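Local atomic coordinates of protocadherin-19 isoform 1 (Danio rerio, PDB entry 5CO1), a protein that mediates calcium-dependent cell adhesion, showing robust homophilic binding in complex with the cadherin cdh2, and is essential for early neurulation of the anterior neural plate. Residues Asn106-Leu114 against Glu192-Lys203. Numbering follows the deposited sequence.
Sequences NDNAPEIKL and EDSGYPPLRSSK. With CA (calcium ion), chain G; CA (calcium ion), chain F; CA (calcium ion), chain E.
With CG of Asn106 trans to its backbone N (chi1 -154°) and CG of Asp193 held between N and the carbonyl carbon, an amide and a carboxylate approach from opposite directions, their planes 50° apart. OD1 of Asn106 and OD2 of Asp193 lie near each other because both bind one calcium ion, at 2.3 Å from the former; the carbonyl O of Asn108 is a third ligand, and Asp141, Asp143 and Asn147 complete the site. ND2 of Asn106 fixes the rotation of the amide: it donates to OD2 of Asp193 (2.9 Å), which lies in the amide plane, while ND2 itself comes in on the syn side but well out of the carboxylate plane, and to the carbonyl O of Pro197 (3.1 Å). The other carboxylate oxygen, OD1 of Asp193, accepts from the backbone N of Gly195, an Asx turn, and of Leu199, the two donors reaching it from opposite faces of the carboxylate.

Beyond the metal, CD1 of Leu199 lies against the backbone of Asn106 and Asn108, and the Pro110 ring sits over the backbone around Asp193 and Leu199. Strands 111-114 and 200-203 then run side by side at 26°, in different sheets of the second cadherin domain. A weak bond from OG of Ser201 to O of Pro110 (2.8 Å) joins the two segments here; farther on, CG2 of Ile112 packs on CB of Lys203 (4.0 Å), whose amine has Ser119 as its strongest polar partner.

Asp107 points away and bridges two more calcium ions, which Glu15 and Glu73 of the first domain also bind. The linker's consecutive residues thus serve both domains, consistent with calcium stiffening the cadherin interdomain junction, while the cation probably stabilises the ionised form of Asp193.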
loop_
_atom_site.group_PDB
_atom_site.type_symbol
_atom_site.label_atom_id
_atom_site.label_comp_id
_atom_site.label_asym_id
_atom_site.label_seq_id
_atom_site.Cartn_x
_atom_site.Cartn_y
_atom_site.Cartn_z
ATOM N N ASN A 106 -5.287 -2.837 5.005
ATOM C CA ASN A 106 -5.847 -2.947 3.688
ATOM C C ASN A 106 -6.671 -1.720 3.284
ATOM O O ASN A 106 -7.871 -1.749 3.271
ATOM C CB ASN A 106 -6.687 -4.173 3.581
ATOM C CG ASN A 106 -6.769 -4.677 2.161
ATOM O OD1 ASN A 106 -5.978 -4.292 1.311
ATOM N ND2 ASN A 106 -7.691 -5.575 1.908
ATOM N N ASP A 107 -6.000 -0.653 2.907
ATOM C CA ASP A 107 -6.679 0.518 2.406
ATOM C C ASP A 107 -6.480 0.693 0.881
ATOM O O ASP A 107 -6.606 1.779 0.376
ATOM C CB ASP A 107 -6.202 1.764 3.173
ATOM C CG ASP A 107 -4.684 1.971 3.108
ATOM O OD1 ASP A 107 -3.938 0.989 2.890
ATOM O OD2 ASP A 107 -4.227 3.102 3.376
ATOM N N ASN A 108 -6.122 -0.366 0.165
ATOM C CA ASN A 108 -5.893 -0.285 -1.282
ATOM C C ASN A 108 -6.496 -1.468 -1.972
ATOM O O ASN A 108 -6.109 -2.600 -1.716
ATOM C CB ASN A 108 -4.394 -0.254 -1.618
ATOM C CG ASN A 108 -3.781 1.121 -1.444
ATOM O OD1 ASN A 108 -4.003 1.997 -2.266
ATOM N ND2 ASN A 108 -3.093 1.344 -0.316
ATOM N N ALA A 109 -7.405 -1.182 -2.888
ATOM C CA ALA A 109 -8.062 -2.181 -3.714
ATOM C C ALA A 109 -7.108 -2.653 -4.799
ATOM O O ALA A 109 -6.131 -1.967 -5.116
ATOM C CB ALA A 109 -9.299 -1.575 -4.347
ATOM N N PRO A 110 -7.404 -3.814 -5.400
ATOM C CA PRO A 110 -6.539 -4.280 -6.483
ATOM C C PRO A 110 -6.733 -3.474 -7.749
ATOM O O PRO A 110 -7.862 -3.112 -8.042
ATOM C CB PRO A 110 -6.982 -5.728 -6.698
ATOM C CG PRO A 110 -7.610 -6.142 -5.424
ATOM C CD PRO A 110 -8.201 -4.902 -4.812
ATOM N N GLU A 111 -5.621 -3.077 -8.378
ATOM C CA GLU A 111 -5.590 -2.489 -9.737
ATOM C C GLU A 111 -5.484 -3.614 -10.774
ATOM O O GLU A 111 -4.589 -4.464 -10.693
ATOM C CB GLU A 111 -4.376 -1.548 -9.935
ATOM C CG GLU A 111 -4.136 -0.514 -8.840
ATOM C CD GLU A 111 -2.652 -0.112 -8.658
ATOM O OE1 GLU A 111 -1.857 -0.861 -8.029
ATOM O OE2 GLU A 111 -2.296 1.025 -9.041
ATOM N N ILE A 112 -6.355 -3.581 -11.778
ATOM C CA ILE A 112 -6.283 -4.540 -12.880
ATOM C C ILE A 112 -5.746 -3.896 -14.158
ATOM O O ILE A 112 -6.436 -3.107 -14.791
ATOM C CB ILE A 112 -7.667 -5.119 -13.209
ATOM C CG1 ILE A 112 -8.210 -5.926 -12.035
ATOM C CG2 ILE A 112 -7.585 -6.022 -14.429
ATOM C CD1 ILE A 112 -9.691 -6.252 -12.155
ATOM N N LYS A 113 -4.583 -4.357 -14.614
ATOM C CA LYS A 113 -3.963 -3.837 -15.840
ATOM C C LYS A 113 -3.951 -4.860 -16.993
ATOM O O LYS A 113 -3.530 -6.021 -16.816
ATOM C CB LYS A 113 -2.545 -3.342 -15.536
ATOM C CG LYS A 113 -2.498 -1.908 -15.022
ATOM C CD LYS A 113 -3.023 -0.916 -16.062
ATOM C CE LYS A 113 -2.451 0.486 -15.882
ATOM N NZ LYS A 113 -2.899 1.115 -14.607
ATOM N N LEU A 114 -4.517 -4.441 -18.129
ATOM C CA LEU A 114 -4.241 -5.048 -19.448
ATOM C C LEU A 114 -2.865 -4.685 -20.027
ATOM O O LEU A 114 -2.586 -3.513 -20.285
ATOM C CB LEU A 114 -5.292 -4.594 -20.459
ATOM C CG LEU A 114 -6.611 -5.354 -20.440
ATOM C CD1 LEU A 114 -7.652 -4.585 -21.238
ATOM C CD2 LEU A 114 -6.445 -6.762 -20.995
ATOM N N GLU A 192 -9.773 -9.864 -6.286
ATOM C CA GLU A 192 -9.939 -9.802 -4.852
ATOM C C GLU A 192 -8.605 -10.051 -4.162
ATOM O O GLU A 192 -7.913 -11.038 -4.438
ATOM C CB GLU A 192 -11.000 -10.811 -4.364
ATOM C CG GLU A 192 -11.451 -10.642 -2.900
ATOM C CD GLU A 192 -12.655 -11.519 -2.487
ATOM O OE1 GLU A 192 -13.540 -11.046 -1.716
ATOM O OE2 GLU A 192 -12.737 -12.689 -2.927
ATOM N N ASP A 193 -8.309 -9.186 -3.194
ATOM C CA ASP A 193 -7.130 -9.312 -2.387
ATOM C C ASP A 193 -7.476 -10.113 -1.165
ATOM O O ASP A 193 -8.595 -10.557 -1.037
ATOM C CB ASP A 193 -6.578 -7.936 -2.033
ATOM C CG ASP A 193 -7.387 -7.228 -0.972
ATOM O OD1 ASP A 193 -7.964 -7.938 -0.106
ATOM O OD2 ASP A 193 -7.363 -5.967 -0.967
ATOM N N SER A 194 -6.498 -10.411 -0.328
ATOM C CA SER A 194 -6.679 -11.409 0.712
ATOM C C SER A 194 -6.528 -10.796 2.092
ATOM O O SER A 194 -6.238 -11.487 3.067
ATOM C CB SER A 194 -5.675 -12.529 0.511
ATOM O OG SER A 194 -5.693 -12.916 -0.846
ATOM N N GLY A 195 -6.662 -9.481 2.141
ATOM C CA GLY A 195 -6.716 -8.749 3.386
ATOM C C GLY A 195 -8.062 -8.913 4.046
ATOM O O GLY A 195 -8.919 -9.648 3.571
ATOM N N TYR A 196 -8.222 -8.272 5.186
ATOM C CA TYR A 196 -9.521 -8.221 5.831
ATOM C C TYR A 196 -9.775 -6.801 6.311
ATOM O O TYR A 196 -8.869 -6.152 6.804
ATOM C CB TYR A 196 -9.635 -9.239 6.990
ATOM C CG TYR A 196 -11.079 -9.646 7.286
ATOM C CD1 TYR A 196 -11.992 -8.725 7.825
ATOM C CD2 TYR A 196 -11.557 -10.915 6.947
ATOM C CE1 TYR A 196 -13.325 -9.059 8.033
ATOM C CE2 TYR A 196 -12.895 -11.255 7.141
ATOM C CZ TYR A 196 -13.774 -10.326 7.687
ATOM O OH TYR A 196 -15.096 -10.665 7.911
ATOM N N PRO A 197 -10.948 -6.261 5.992
ATOM C CA PRO A 197 -11.859 -6.867 5.017
ATOM C C PRO A 197 -11.216 -6.976 3.628
ATOM O O PRO A 197 -10.383 -6.133 3.288
ATOM C CB PRO A 197 -13.033 -5.891 4.996
ATOM C CG PRO A 197 -12.418 -4.563 5.327
ATOM C CD PRO A 197 -11.256 -4.843 6.242
ATOM N N PRO A 198 -11.529 -8.053 2.874
ATOM C CA PRO A 198 -11.150 -8.161 1.465
ATOM C C PRO A 198 -11.706 -7.013 0.675
ATOM O O PRO A 198 -12.812 -6.584 0.953
ATOM C CB PRO A 198 -11.820 -9.453 1.026
ATOM C CG PRO A 198 -11.809 -10.288 2.252
ATOM C CD PRO A 198 -12.065 -9.332 3.379
ATOM N N LEU A 199 -10.866 -6.401 -0.151
ATOM C CA LEU A 199 -11.295 -5.385 -1.072
ATOM C C LEU A 199 -11.257 -5.962 -2.476
ATOM O O LEU A 199 -10.479 -6.858 -2.795
ATOM C CB LEU A 199 -10.362 -4.185 -1.012
ATOM C CG LEU A 199 -10.382 -3.290 0.220
ATOM C CD1 LEU A 199 -9.215 -2.306 0.151
ATOM C CD2 LEU A 199 -11.687 -2.543 0.348
ATOM N N ARG A 200 -12.103 -5.443 -3.334
ATOM C CA ARG A 200 -12.238 -6.057 -4.610
ATOM C C ARG A 200 -12.580 -5.029 -5.670
ATOM O O ARG A 200 -12.835 -3.877 -5.378
ATOM C CB ARG A 200 -13.216 -7.245 -4.556
ATOM C CG ARG A 200 -14.643 -6.915 -4.200
ATOM C CD ARG A 200 -15.633 -7.983 -4.654
ATOM N NE ARG A 200 -15.516 -9.250 -3.919
ATOM C CZ ARG A 200 -16.110 -10.393 -4.273
ATOM N NH1 ARG A 200 -16.881 -10.461 -5.346
ATOM N NH2 ARG A 200 -15.884 -11.503 -3.594
ATOM N N SER A 201 -12.265 -5.386 -6.894
ATOM C CA SER A 201 -12.131 -4.415 -7.933
ATOM C C SER A 201 -12.513 -5.127 -9.206
ATOM O O SER A 201 -12.444 -6.357 -9.288
ATOM C CB SER A 201 -10.690 -3.914 -7.985
ATOM O OG SER A 201 -10.431 -3.282 -9.218
ATOM N N SER A 202 -12.973 -4.378 -10.183
ATOM C CA SER A 202 -13.269 -5.007 -11.440
ATOM C C SER A 202 -13.154 -4.079 -12.647
ATOM O O SER A 202 -13.228 -2.858 -12.518
ATOM C CB SER A 202 -14.611 -5.753 -11.369
ATOM O OG SER A 202 -15.703 -4.878 -11.259
ATOM N N LYS A 203 -12.771 -4.681 -13.775
ATOM C CA LYS A 203 -12.476 -3.957 -15.008
ATOM C C LYS A 203 -13.240 -4.622 -16.129
ATOM O O LYS A 203 -13.158 -5.836 -16.314
ATOM C CB LYS A 203 -10.978 -4.002 -15.317
ATOM C CG LYS A 203 -10.590 -3.311 -16.615
ATOM C CD LYS A 203 -9.169 -2.768 -16.553
ATOM C CE LYS A 203 -8.460 -2.846 -17.902
ATOM N NZ LYS A 203 -8.944 -1.812 -18.855
HETATM CA CA CA G . -5.234 -4.463 -0.826
HETATM CA CA CA F . -2.093 -0.161 3.395
HETATM CA CA CA E . -2.226 3.775 2.993
HETATM O O HOH W 1 -2.741 4.237 0.703
HETATM O O HOH W 2 -2.647 5.872 3.720
#